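Local coordinates for Poly(A) RNA polymerase protein 2 (Saccharomyces cerevisiae, PDB 3NYB), which probably adds poly(A) tails to RNA as the polymerase of the TRAMP RNA surveillance complex, paired with the zinc-knuckle protein Air2p, at residues A[218-231]-A[286-300]. The protein carries 1 engineered substitution. Numbering follows the deposited sequence.
Sequences LIEFFELYGKNFGY and KKAFAGAFDLLTNRC
The Ala292 methyl sits over the centre of the Phe222 ring, its CB 3.6 Å from the centroid, a CH-pi contact. At the rim of the same ring Leu296 CD1 reaches the CD2 side, and Phe289 packs obliquely against the CD1 side, the two ring planes 39° apart. Phe289 is a knob held among Phe221, Phe222, Tyr225 and Gly226; Phe221 turns its edge to the Phe289 face (centroids 5.6 Å apart), completing an aromatic cluster. In the other direction Ile219 fits among Phe293, Leu296, Thr297 and Cys300. The Phe293 ring, with CG anti to its backbone N (chi1 175°), lies alongside Glu223 and is sandwiched between Lys227 CD on one face and Thr297 CG2 on the other.

Gly226, without a side chain, brings its CA to 4.3 Å from Ala290 CA and lies against Phe289 CB. No hydrogen bond crosses the interface. Within 218-231, however, Tyr231 OH donates to a lone pair of Tyr225 O at 2.7 Å, tying the loop back to the helix near a wider pi-type turn at 224-228.

The helix segments run obliquely antiparallel, 139° between their N-to-C directions, with axes 7.4 Å apart at closest approach: a knobs-into-holes pair whose 218-231 side falls in the Cid1-family region, consistent with the central domain of these polymerases. Arg26 of the Air2p chain forms salt bridges with Glu220 and Glu223, and Ser68 of the Air2p chain hydrogen-bonds Lys286 NZ. Helix 160-173 packs on Leu218, Phe221, Phe289 and Ala292, helix 186-198 on Phe221 and Tyr225, and strand 234-238, of the two-stranded sheet with 243-247, on Phe229.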
ATOM      1  N   LEU A 218      -6.369  -5.206   8.460  1.00 44.77           N
ATOM      2  CA  LEU A 218      -6.652  -5.058   7.039  1.00 34.21           C
ATOM      3  C   LEU A 218      -8.011  -4.417   6.867  1.00 30.36           C
ATOM      4  O   LEU A 218      -8.156  -3.385   6.212  1.00 35.93           O
ATOM      5  CB  LEU A 218      -6.607  -6.412   6.334  1.00 33.12           C
ATOM      6  CG  LEU A 218      -6.397  -6.468   4.810  1.00 34.60           C
ATOM      7  CD1 LEU A 218      -7.556  -7.115   4.107  1.00 26.51           C
ATOM      8  CD2 LEU A 218      -6.090  -5.110   4.202  1.00 33.13           C
ATOM      9  N   ILE A 219      -9.013  -5.023   7.477  1.00 42.05           N
ATOM     10  CA  ILE A 219     -10.346  -4.459   7.432  1.00 45.81           C
ATOM     11  C   ILE A 219     -10.342  -3.024   7.945  1.00 41.76           C
ATOM     12  O   ILE A 219     -10.789  -2.117   7.254  1.00 49.40           O
ATOM     13  CB  ILE A 219     -11.334  -5.311   8.227  1.00 41.41           C
ATOM     14  CG1 ILE A 219     -11.607  -6.611   7.476  1.00 37.18           C
ATOM     15  CG2 ILE A 219     -12.619  -4.552   8.447  1.00 45.72           C
ATOM     16  CD1 ILE A 219     -12.571  -7.510   8.170  1.00 36.55           C
ATOM     17  N   GLU A 220      -9.805  -2.817   9.141  1.00 43.36           N
ATOM     18  CA  GLU A 220      -9.786  -1.488   9.741  1.00 48.34           C
ATOM     19  C   GLU A 220      -8.993  -0.468   8.921  1.00 48.52           C
ATOM     20  O   GLU A 220      -9.269   0.730   8.974  1.00 55.30           O
ATOM     21  CB  GLU A 220      -9.274  -1.555  11.181  1.00 45.15           C
ATOM     22  CG  GLU A 220     -10.133  -2.429  12.079  1.00 54.21           C
ATOM     23  CD  GLU A 220      -9.522  -2.666  13.447  1.00 72.05           C
ATOM     24  OE1 GLU A 220      -8.356  -2.281  13.664  1.00 74.96           O
ATOM     25  OE2 GLU A 220     -10.216  -3.244  14.305  1.00 84.15           O
ATOM     26  N   PHE A 221      -8.013  -0.929   8.158  1.00 41.23           N
ATOM     27  CA  PHE A 221      -7.300  -0.025   7.274  1.00 43.53           C
ATOM     28  C   PHE A 221      -8.246   0.524   6.206  1.00 46.49           C
ATOM     29  O   PHE A 221      -8.249   1.717   5.923  1.00 38.44           O
ATOM     30  CB  PHE A 221      -6.102  -0.719   6.619  1.00 39.08           C
ATOM     31  CG  PHE A 221      -5.514   0.048   5.460  1.00 36.86           C
ATOM     32  CD1 PHE A 221      -4.441   0.894   5.645  1.00 32.41           C
ATOM     33  CD2 PHE A 221      -6.034  -0.088   4.184  1.00 41.57           C
ATOM     34  CE1 PHE A 221      -3.892   1.597   4.580  1.00 36.24           C
ATOM     35  CE2 PHE A 221      -5.490   0.611   3.120  1.00 41.24           C
ATOM     36  CZ  PHE A 221      -4.421   1.454   3.318  1.00 34.80           C
ATOM     37  N   PHE A 222      -9.040  -0.351   5.602  1.00 39.57           N
ATOM     38  CA  PHE A 222      -9.983   0.085   4.579  1.00 47.00           C
ATOM     39  C   PHE A 222     -11.107   0.911   5.184  1.00 52.22           C
ATOM     40  O   PHE A 222     -11.718   1.743   4.512  1.00 58.57           O
ATOM     41  CB  PHE A 222     -10.564  -1.113   3.827  1.00 54.11           C
ATOM     42  CG  PHE A 222      -9.572  -1.810   2.942  1.00 48.68           C
ATOM     43  CD1 PHE A 222      -8.852  -1.099   1.998  1.00 45.17           C
ATOM     44  CD2 PHE A 222      -9.368  -3.173   3.050  1.00 40.76           C
ATOM     45  CE1 PHE A 222      -7.942  -1.732   1.185  1.00 45.36           C
ATOM     46  CE2 PHE A 222      -8.462  -3.808   2.245  1.00 42.64           C
ATOM     47  CZ  PHE A 222      -7.746  -3.090   1.307  1.00 48.34           C
ATOM     48  N   GLU A 223     -11.378   0.668   6.460  1.00 50.39           N
ATOM     49  CA  GLU A 223     -12.414   1.387   7.180  1.00 47.02           C
ATOM     50  C   GLU A 223     -11.967   2.811   7.453  1.00 43.68           C
ATOM     51  O   GLU A 223     -12.711   3.765   7.247  1.00 44.67           O
ATOM     52  CB  GLU A 223     -12.704   0.678   8.498  1.00 54.90           C
ATOM     53  CG  GLU A 223     -13.683   1.401   9.385  1.00 58.05           C
ATOM     54  CD  GLU A 223     -13.838   0.727  10.724  1.00 55.53           C
ATOM     55  OE1 GLU A 223     -14.986   0.383  11.086  1.00 50.37           O
ATOM     56  OE2 GLU A 223     -12.805   0.536  11.405  1.00 59.85           O
ATOM     57  N   LEU A 224     -10.734   2.949   7.919  1.00 51.05           N
ATOM     58  CA  LEU A 224     -10.188   4.261   8.197  1.00 45.72           C
ATOM     59  C   LEU A 224     -10.165   5.091   6.930  1.00 43.20           C
ATOM     60  O   LEU A 224     -10.783   6.150   6.858  1.00 54.87           O
ATOM     61  CB  LEU A 224      -8.785   4.143   8.788  1.00 37.24           C
ATOM     62  CG  LEU A 224      -8.172   5.448   9.286  1.00 43.77           C
ATOM     63  CD1 LEU A 224      -7.526   6.197   8.159  1.00 50.80           C
ATOM     64  CD2 LEU A 224      -9.230   6.314   9.950  1.00 46.91           C
ATOM     65  N   TYR A 225      -9.462   4.592   5.921  1.00 47.19           N
ATOM     66  CA  TYR A 225      -9.204   5.357   4.706  1.00 43.66           C
ATOM     67  C   TYR A 225     -10.331   5.275   3.690  1.00 48.43           C
ATOM     68  O   TYR A 225     -10.280   5.918   2.647  1.00 54.88           O
ATOM     69  CB  TYR A 225      -7.891   4.914   4.065  1.00 34.25           C
ATOM     70  CG  TYR A 225      -6.680   5.197   4.918  1.00 35.18           C
ATOM     71  CD1 TYR A 225      -6.342   6.494   5.263  1.00 41.11           C
ATOM     72  CD2 TYR A 225      -5.867   4.170   5.374  1.00 37.61           C
ATOM     73  CE1 TYR A 225      -5.231   6.764   6.037  1.00 33.13           C
ATOM     74  CE2 TYR A 225      -4.755   4.432   6.153  1.00 45.28           C
ATOM     75  CZ  TYR A 225      -4.444   5.733   6.479  1.00 45.35           C
ATOM     76  OH  TYR A 225      -3.343   6.004   7.254  1.00 61.75           O
ATOM     77  N   GLY A 226     -11.354   4.490   3.995  1.00 60.77           N
ATOM     78  CA  GLY A 226     -12.482   4.370   3.091  1.00 63.71           C
ATOM     79  C   GLY A 226     -13.723   5.108   3.569  1.00 58.93           C
ATOM     80  O   GLY A 226     -14.542   5.537   2.757  1.00 57.36           O
ATOM     81  N   LYS A 227     -13.861   5.271   4.881  1.00 53.15           N
ATOM     82  CA  LYS A 227     -15.111   5.769   5.453  1.00 48.69           C
ATOM     83  C   LYS A 227     -14.982   6.989   6.358  1.00 58.32           C
ATOM     84  O   LYS A 227     -15.931   7.752   6.492  1.00 67.89           O
ATOM     85  CB  LYS A 227     -15.822   4.650   6.213  1.00 51.00           C
ATOM     86  CG  LYS A 227     -16.366   3.547   5.305  1.00 47.86           C
ATOM     87  CD  LYS A 227     -16.723   2.286   6.084  1.00 42.77           C
ATOM     88  CE  LYS A 227     -17.904   2.495   7.026  1.00 60.89           C
ATOM     89  NZ  LYS A 227     -18.034   1.374   8.013  1.00 57.19           N
ATOM     90  N   ASN A 228     -13.817   7.180   6.970  1.00 61.84           N
ATOM     91  CA  ASN A 228     -13.699   8.163   8.043  1.00 58.08           C
ATOM     92  C   ASN A 228     -12.659   9.250   7.855  1.00 66.29           C
ATOM     93  O   ASN A 228     -12.803  10.335   8.411  1.00 77.16           O
ATOM     94  CB  ASN A 228     -13.422   7.461   9.367  1.00 44.28           C
ATOM     95  CG  ASN A 228     -14.375   6.331   9.625  1.00 57.14           C
ATOM     96  OD1 ASN A 228     -15.587   6.474   9.461  1.00 58.27           O
ATOM     97  ND2 ASN A 228     -13.837   5.189  10.022  1.00 65.41           N
ATOM     98  N   PHE A 229     -11.600   8.969   7.105  1.00 52.82           N
ATOM     99  CA  PHE A 229     -10.498   9.917   7.057  1.00 48.46           C
ATOM    100  C   PHE A 229     -10.941  11.251   6.457  1.00 53.69           C
ATOM    101  O   PHE A 229     -11.535  11.299   5.381  1.00 52.61           O
ATOM    102  CB  PHE A 229      -9.292   9.341   6.316  1.00 41.63           C
ATOM    103  CG  PHE A 229      -8.051  10.187   6.434  1.00 37.56           C
ATOM    104  CD1 PHE A 229      -7.181  10.026   7.494  1.00 34.41           C
ATOM    105  CD2 PHE A 229      -7.761  11.153   5.481  1.00 49.92           C
ATOM    106  CE1 PHE A 229      -6.037  10.813   7.602  1.00 41.30           C
ATOM    107  CE2 PHE A 229      -6.622  11.942   5.583  1.00 49.74           C
ATOM    108  CZ  PHE A 229      -5.761  11.770   6.647  1.00 45.44           C
ATOM    109  N   GLY A 230     -10.663  12.334   7.178  1.00 50.58           N
ATOM    110  CA  GLY A 230     -11.027  13.664   6.726  1.00 51.31           C
ATOM    111  C   GLY A 230     -10.101  14.153   5.632  1.00 53.99           C
ATOM    112  O   GLY A 230      -9.238  14.995   5.865  1.00 60.42           O
ATOM    113  N   TYR A 231     -10.277  13.614   4.435  1.00 58.43           N
ATOM    114  CA  TYR A 231      -9.422  13.966   3.311  1.00 63.45           C
ATOM    115  C   TYR A 231      -9.381  15.462   3.075  1.00 61.63           C
ATOM    116  O   TYR A 231      -8.321  16.022   2.804  1.00 55.90           O
ATOM    117  CB  TYR A 231      -9.890  13.244   2.050  1.00 61.79           C
ATOM    118  CG  TYR A 231      -9.503  11.794   2.057  1.00 57.30           C
ATOM    119  CD1 TYR A 231      -8.263  11.392   1.586  1.00 50.51           C
ATOM    120  CD2 TYR A 231     -10.363  10.830   2.559  1.00 61.50           C
ATOM    121  CE1 TYR A 231      -7.896  10.070   1.598  1.00 57.45           C
ATOM    122  CE2 TYR A 231     -10.006   9.498   2.578  1.00 61.09           C
ATOM    123  CZ  TYR A 231      -8.767   9.124   2.096  1.00 57.67           C
ATOM    124  OH  TYR A 231      -8.389   7.803   2.112  1.00 38.20           O
ATOM    125  N   LYS A 286     -11.107   6.447  -2.549  1.00 39.69           N
ATOM    126  CA  LYS A 286     -11.881   6.311  -1.318  1.00 46.46           C
ATOM    127  C   LYS A 286     -13.080   5.396  -1.508  1.00 50.50           C
ATOM    128  O   LYS A 286     -13.374   4.563  -0.649  1.00 53.03           O
ATOM    129  CB  LYS A 286     -12.354   7.676  -0.820  1.00 49.44           C
ATOM    130  CG  LYS A 286     -13.280   7.605   0.383  1.00 42.48           C
ATOM    131  CD  LYS A 286     -13.610   8.992   0.905  1.00 36.95           C
ATOM    132  CE  LYS A 286     -14.515   8.931   2.136  1.00 41.34           C
ATOM    133  NZ  LYS A 286     -14.965  10.287   2.551  1.00 49.28           N
ATOM    134  N   LYS A 287     -13.780   5.552  -2.628  1.00 44.63           N
ATOM    135  CA  LYS A 287     -14.875   4.639  -2.956  1.00 53.34           C
ATOM    136  C   LYS A 287     -14.403   3.187  -2.959  1.00 46.39           C
ATOM    137  O   LYS A 287     -15.091   2.309  -2.457  1.00 52.40           O
ATOM    138  CB  LYS A 287     -15.521   4.983  -4.306  1.00 52.37           C
ATOM    139  CG  LYS A 287     -16.819   5.757  -4.186  1.00 61.11           C
ATOM    140  CD  LYS A 287     -16.710   7.179  -4.708  1.00 74.93           C
ATOM    141  CE  LYS A 287     -16.931   7.216  -6.218  1.00 82.55           C
ATOM    142  NZ  LYS A 287     -17.382   8.555  -6.703  1.00 70.50           N
ATOM    143  N   ALA A 288     -13.218   2.945  -3.511  1.00 40.33           N
ATOM    144  CA  ALA A 288     -12.702   1.587  -3.640  1.00 37.62           C
ATOM    145  C   ALA A 288     -12.332   0.955  -2.293  1.00 42.68           C
ATOM    146  O   ALA A 288     -12.685  -0.197  -2.037  1.00 42.15           O
ATOM    147  CB  ALA A 288     -11.532   1.543  -4.610  1.00 23.39           C
ATOM    148  N   PHE A 289     -11.642   1.697  -1.427  1.00 29.94           N
ATOM    149  CA  PHE A 289     -11.362   1.178  -0.087  1.00 40.31           C
ATOM    150  C   PHE A 289     -12.652   0.794   0.631  1.00 42.68           C
ATOM    151  O   PHE A 289     -12.738  -0.244   1.279  1.00 42.28           O
ATOM    152  CB  PHE A 289     -10.597   2.189   0.765  1.00 48.41           C
ATOM    153  CG  PHE A 289      -9.176   2.391   0.342  1.00 45.85           C
ATOM    154  CD1 PHE A 289      -8.456   1.358  -0.234  1.00 48.46           C
ATOM    155  CD2 PHE A 289      -8.549   3.605   0.540  1.00 37.87           C
ATOM    156  CE1 PHE A 289      -7.148   1.544  -0.622  1.00 42.60           C
ATOM    157  CE2 PHE A 289      -7.241   3.794   0.160  1.00 37.20           C
ATOM    158  CZ  PHE A 289      -6.537   2.758  -0.423  1.00 39.15           C
ATOM    159  N   ALA A 290     -13.653   1.654   0.524  1.00 46.00           N
ATOM    160  CA  ALA A 290     -14.927   1.386   1.151  1.00 38.12           C
ATOM    161  C   ALA A 290     -15.498   0.103   0.557  1.00 41.09           C
ATOM    162  O   ALA A 290     -16.010  -0.753   1.275  1.00 43.77           O
ATOM    163  CB  ALA A 290     -15.862   2.544   0.924  1.00 39.40           C
ATOM    164  N   GLY A 291     -15.403  -0.024  -0.764  1.00 32.46           N
ATOM    165  CA  GLY A 291     -15.781  -1.252  -1.439  1.00 34.58           C
ATOM    166  C   GLY A 291     -15.073  -2.446  -0.823  1.00 39.26           C
ATOM    167  O   GLY A 291     -15.680  -3.488  -0.572  1.00 44.80           O
ATOM    168  N   ALA A 292     -13.781  -2.287  -0.561  1.00 30.56           N
ATOM    169  CA  ALA A 292     -12.992  -3.377  -0.016  1.00 38.50           C
ATOM    170  C   ALA A 292     -13.495  -3.746   1.378  1.00 41.13           C
ATOM    171  O   ALA A 292     -13.722  -4.917   1.687  1.00 45.52           O
ATOM    172  CB  ALA A 292     -11.519  -3.002   0.006  1.00 29.77           C
ATOM    173  N   PHE A 293     -13.672  -2.738   2.217  1.00 36.53           N
ATOM    174  CA  PHE A 293     -14.288  -2.927   3.521  1.00 38.79           C
ATOM    175  C   PHE A 293     -15.631  -3.659   3.403  1.00 40.34           C
ATOM    176  O   PHE A 293     -15.853  -4.664   4.074  1.00 46.26           O
ATOM    177  CB  PHE A 293     -14.484  -1.570   4.184  1.00 31.14           C
ATOM    178  CG  PHE A 293     -15.205  -1.636   5.479  1.00 46.19           C
ATOM    179  CD1 PHE A 293     -14.505  -1.652   6.670  1.00 55.04           C
ATOM    180  CD2 PHE A 293     -16.586  -1.682   5.513  1.00 59.38           C
ATOM    181  CE1 PHE A 293     -15.166  -1.713   7.875  1.00 60.83           C
ATOM    182  CE2 PHE A 293     -17.256  -1.747   6.712  1.00 59.61           C
ATOM    183  CZ  PHE A 293     -16.546  -1.760   7.898  1.00 66.29           C
ATOM    184  N   ASP A 294     -16.522  -3.157   2.550  1.00 40.29           N
ATOM    185  CA  ASP A 294     -17.834  -3.772   2.367  1.00 47.17           C
ATOM    186  C   ASP A 294     -17.704  -5.242   1.997  1.00 56.71           C
ATOM    187  O   ASP A 294     -18.386  -6.093   2.570  1.00 60.94           O
ATOM    188  CB  ASP A 294     -18.636  -3.043   1.288  1.00 51.88           C
ATOM    189  CG  ASP A 294     -19.117  -1.676   1.739  1.00 68.51           C
ATOM    190  OD1 ASP A 294     -18.682  -1.208   2.812  1.00 80.63           O
ATOM    191  OD2 ASP A 294     -19.932  -1.065   1.015  1.00 68.57           O
ATOM    192  N   LEU A 295     -16.824  -5.534   1.040  1.00 46.80           N
ATOM    193  CA  LEU A 295     -16.629  -6.896   0.555  1.00 41.12           C
ATOM    194  C   LEU A 295     -16.089  -7.826   1.639  1.00 43.68           C
ATOM    195  O   LEU A 295     -16.636  -8.908   1.864  1.00 36.05           O
ATOM    196  CB  LEU A 295     -15.697  -6.901  -0.655  1.00 44.75           C
ATOM    197  CG  LEU A 295     -16.265  -6.381  -1.981  1.00 40.93           C
ATOM    198  CD1 LEU A 295     -15.177  -5.814  -2.883  1.00 43.50           C
ATOM    199  CD2 LEU A 295     -17.026  -7.474  -2.697  1.00 36.56           C
ATOM    200  N   LEU A 296     -15.022  -7.396   2.310  1.00 38.99           N
ATOM    201  CA  LEU A 296     -14.400  -8.187   3.376  1.00 41.40           C
ATOM    202  C   LEU A 296     -15.354  -8.475   4.534  1.00 50.93           C
ATOM    203  O   LEU A 296     -15.499  -9.626   4.958  1.00 41.93           O
ATOM    204  CB  LEU A 296     -13.154  -7.491   3.921  1.00 35.27           C
ATOM    205  CG  LEU A 296     -11.950  -7.344   2.993  1.00 36.47           C
ATOM    206  CD1 LEU A 296     -10.898  -6.489   3.680  1.00 46.26           C
ATOM    207  CD2 LEU A 296     -11.372  -8.694   2.613  1.00 32.54           C
ATOM    208  N   THR A 297     -15.988  -7.422   5.048  1.00 52.67           N
ATOM    209  CA  THR A 297     -16.910  -7.552   6.170  1.00 47.47           C
ATOM    210  C   THR A 297     -18.131  -8.386   5.796  1.00 53.83           C
ATOM    211  O   THR A 297     -18.548  -9.258   6.561  1.00 58.93           O
ATOM    212  CB  THR A 297     -17.361  -6.182   6.703  1.00 46.95           C
ATOM    213  OG1 THR A 297     -18.132  -5.503   5.704  1.00 57.72           O
ATOM    214  CG2 THR A 297     -16.154  -5.335   7.068  1.00 43.22           C
ATOM    215  N   ASN A 298     -18.704  -8.126   4.624  1.00 49.06           N
ATOM    216  CA  ASN A 298     -19.860  -8.897   4.173  1.00 54.97           C
ATOM    217  C   ASN A 298     -19.514 -10.364   4.086  1.00 55.69           C
ATOM    218  O   ASN A 298     -20.281 -11.223   4.514  1.00 57.79           O
ATOM    219  CB  ASN A 298     -20.344  -8.417   2.808  1.00 56.46           C
ATOM    220  CG  ASN A 298     -21.186  -7.174   2.903  1.00 62.64           C
ATOM    221  OD1 ASN A 298     -21.718  -6.852   3.966  1.00 59.76           O
ATOM    222  ND2 ASN A 298     -21.310  -6.462   1.793  1.00 66.01           N
ATOM    223  N   ARG A 299     -18.346 -10.635   3.517  1.00 56.58           N
ATOM    224  CA  ARG A 299     -17.830 -11.987   3.385  1.00 54.57           C
ATOM    225  C   ARG A 299     -17.696 -12.659   4.751  1.00 51.51           C
ATOM    226  O   ARG A 299     -18.130 -13.796   4.944  1.00 44.45           O
ATOM    227  CB  ARG A 299     -16.478 -11.948   2.670  1.00 45.72           C
ATOM    228  CG  ARG A 299     -15.804 -13.293   2.465  1.00 44.20           C
ATOM    229  CD  ARG A 299     -16.685 -14.256   1.702  1.00 46.26           C
ATOM    230  NE  ARG A 299     -15.908 -15.284   1.028  1.00 45.41           N
ATOM    231  CZ  ARG A 299     -16.417 -16.135   0.147  1.00 50.55           C
ATOM    232  NH1 ARG A 299     -17.710 -16.075  -0.142  1.00 52.80           N
ATOM    233  NH2 ARG A 299     -15.638 -17.042  -0.441  1.00 43.95           N
ATOM    234  N   CYS A 300     -17.099 -11.953   5.701  1.00 50.55           N
ATOM    235  CA  CYS A 300     -16.960 -12.484   7.048  1.00 48.18           C
ATOM    236  C   CYS A 300     -18.310 -12.880   7.649  1.00 60.96           C
ATOM    237  O   CYS A 300     -18.442 -13.958   8.227  1.00 71.38           O
ATOM    238  CB  CYS A 300     -16.235 -11.484   7.945  1.00 47.40           C
ATOM    239  SG  CYS A 300     -14.463 -11.362   7.615  1.00 50.64           S
TER